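Local coordinates for transmembrane oligosaccharyl transferase, putative (Archaeoglobus fulgidus, PDB 3VGP), which is a putative member of the AglB-type oligosaccharyl transferase family of archaeal membrane proteins and is represented here by its C-terminal globular domain, at residues A[113-116]-A[117-120]. The protein carries 1 engineered substitution. Residues are numbered along the deposited sequence; the frame is centred on the assembly and turned at random.
Sequences GYNV and DLMT
The side-chain amide of Asn115 takes Leu118 over one face. Leu118 CD1 stands almost straight above the amide carbon, 3.5 Å from Asn115 CG, while Leu118 CG leans to the oxygen side and reaches Asn115 OD1 at 3.2 Å. Past the edge at that oxygen comes the CB of Asp117, 4.1 Å from Asn115 OD1. The amide gets here because Asn115 CG is turned opposite its own N (chi1 -161°), which swings it under the leucine, the two side chains crossing at a slant. The second flat group, the Asp117 carboxylate, has Val116 CG1 over a face, 4.2 Å from Asp117 CG, and its OD1 makes a salt bridge to Arg110.

Beneath these side chains the backbone winds through two overlapping 3-10-type turns. Leu118 N donates to Asn115 O at 3.0 Å, a fairly straight bond (164°), and Met119 N donates to Val116 O at 2.9 Å with a more bent hydrogen (145°). In both, the donor sits above the carbonyl plane, not on a lone pair. Overlapping their start, Asn115 is the centre of an inverse gamma turn, closed by a weak bond from Val116 N to Tyr114 O.

On the inward side, selenomethionine Met119 has CG anti to its carbonyl carbon and runs extended to SE, bending only beyond it. Met119 SE thus lies over the buried valine, 3.8 Å from Val116 CA, with Val116 CG2 a looser apolar neighbour.

This loop links helix 105-111, whose end is marked by a Schellman motif at Gly113, to helix 121-129. There the Thr120 side chain caps a backbone N of the first turn, and Glu123 OE1 accepts the return bond from Thr120 N, as in a capping box. Val116 and Met119 pack against Met109 of helix 105-111 and Ile124 of helix 121-129, and Tyr114 meets the Phe127 ring edge-to-face.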
ATOM      1  N   GLY A 113      -1.102  -3.943 -14.791  1.00 23.46           N
ATOM      2  CA  GLY A 113      -1.333  -4.567 -16.083  1.00 25.30           C
ATOM      3  C   GLY A 113      -2.693  -4.334 -16.721  1.00 26.92           C
ATOM      4  O   GLY A 113      -3.023  -4.964 -17.728  1.00 29.70           O
ATOM      5  N   TYR A 114      -3.490  -3.438 -16.153  1.00 24.44           N
ATOM      6  CA  TYR A 114      -4.806  -3.162 -16.714  1.00 26.24           C
ATOM      7  C   TYR A 114      -4.736  -2.016 -17.717  1.00 27.47           C
ATOM      8  O   TYR A 114      -3.988  -1.055 -17.535  1.00 27.77           O
ATOM      9  CB  TYR A 114      -5.804  -2.825 -15.599  1.00 24.47           C
ATOM     10  CG  TYR A 114      -6.083  -3.974 -14.661  1.00 24.04           C
ATOM     11  CD1 TYR A 114      -6.959  -4.998 -15.017  1.00 25.57           C
ATOM     12  CD2 TYR A 114      -5.450  -4.051 -13.419  1.00 22.64           C
ATOM     13  CE1 TYR A 114      -7.197  -6.073 -14.157  1.00 25.79           C
ATOM     14  CE2 TYR A 114      -5.682  -5.118 -12.558  1.00 23.29           C
ATOM     15  CZ  TYR A 114      -6.554  -6.123 -12.932  1.00 24.79           C
ATOM     16  OH  TYR A 114      -6.783  -7.176 -12.077  1.00 27.48           O
ATOM     17  N   ASN A 115      -5.510  -2.134 -18.789  1.00 27.93           N
ATOM     18  CA  ASN A 115      -5.552  -1.110 -19.823  1.00 29.24           C
ATOM     19  C   ASN A 115      -6.651  -0.127 -19.432  1.00 29.23           C
ATOM     20  O   ASN A 115      -7.673  -0.015 -20.106  1.00 28.82           O
ATOM     21  CB  ASN A 115      -5.884  -1.748 -21.168  1.00 32.16           C
ATOM     22  CG  ASN A 115      -5.505  -0.870 -22.333  1.00 35.01           C
ATOM     23  OD1 ASN A 115      -5.716   0.343 -22.306  1.00 37.79           O
ATOM     24  ND2 ASN A 115      -4.950  -1.480 -23.372  1.00 35.27           N
ATOM     25  N   VAL A 116      -6.427   0.582 -18.331  1.00 29.35           N
ATOM     26  CA  VAL A 116      -7.387   1.543 -17.798  1.00 28.71           C
ATOM     27  C   VAL A 116      -7.841   2.608 -18.796  1.00 29.54           C
ATOM     28  O   VAL A 116      -8.962   3.113 -18.702  1.00 29.83           O
ATOM     29  CB  VAL A 116      -6.802   2.253 -16.553  1.00 30.03           C
ATOM     30  CG1 VAL A 116      -5.624   3.121 -16.955  1.00 28.65           C
ATOM     31  CG2 VAL A 116      -7.875   3.079 -15.870  1.00 28.70           C
ATOM     32  N   ASP A 117      -6.977   2.942 -19.748  1.00 27.82           N
ATOM     33  CA  ASP A 117      -7.293   3.960 -20.741  1.00 30.06           C
ATOM     34  C   ASP A 117      -8.397   3.563 -21.716  1.00 29.11           C
ATOM     35  O   ASP A 117      -8.908   4.406 -22.457  1.00 29.81           O
ATOM     36  CB  ASP A 117      -6.025   4.357 -21.498  1.00 31.75           C
ATOM     37  CG  ASP A 117      -5.024   5.070 -20.604  1.00 33.84           C
ATOM     38  OD1 ASP A 117      -5.399   6.099 -20.002  1.00 35.02           O
ATOM     39  OD2 ASP A 117      -3.870   4.602 -20.497  1.00 34.25           O
ATOM     40  N   LEU A 118      -8.760   2.283 -21.712  1.00 26.79           N
ATOM     41  CA  LEU A 118      -9.831   1.785 -22.569  1.00 25.95           C
ATOM     42  C   LEU A 118     -11.086   1.638 -21.720  1.00 27.24           C
ATOM     43  O   LEU A 118     -12.063   1.003 -22.125  1.00 26.80           O
ATOM     44  CB  LEU A 118      -9.461   0.428 -23.173  1.00 25.88           C
ATOM     45  CG  LEU A 118      -8.296   0.380 -24.163  1.00 25.87           C
ATOM     46  CD1 LEU A 118      -8.127  -1.050 -24.668  1.00 26.96           C
ATOM     47  CD2 LEU A 118      -8.569   1.323 -25.329  1.00 26.03           C
HETATM   48  N   MSE A 119     -11.049   2.225 -20.527  1.00 25.35           N
HETATM   49  CA  MSE A 119     -12.181   2.165 -19.616  1.00 25.20           C
HETATM   50  C   MSE A 119     -12.777   3.551 -19.390  1.00 25.54           C
HETATM   51  O   MSE A 119     -12.058   4.552 -19.379  1.00 25.18           O
HETATM   52  CB  MSE A 119     -11.738   1.582 -18.275  1.00 30.11           C
HETATM   53  CG  MSE A 119     -11.198   0.171 -18.360  1.00 33.01           C
HETATM   54 SE   MSE A 119     -10.477  -0.392 -16.662  1.00 45.65          SE
HETATM   55  CE  MSE A 119     -12.124  -0.554 -15.691  1.00 37.05           C
ATOM     56  N   THR A 120     -14.093   3.604 -19.215  1.00 25.90           N
ATOM     57  CA  THR A 120     -14.773   4.868 -18.962  1.00 28.27           C
ATOM     58  C   THR A 120     -14.598   5.183 -17.480  1.00 29.69           C
ATOM     59  O   THR A 120     -14.233   4.308 -16.696  1.00 27.35           O
ATOM     60  CB  THR A 120     -16.280   4.777 -19.258  1.00 28.84           C
ATOM     61  OG1 THR A 120     -16.891   3.847 -18.355  1.00 30.43           O
ATOM     62  CG2 THR A 120     -16.516   4.318 -20.693  1.00 30.45           C
TER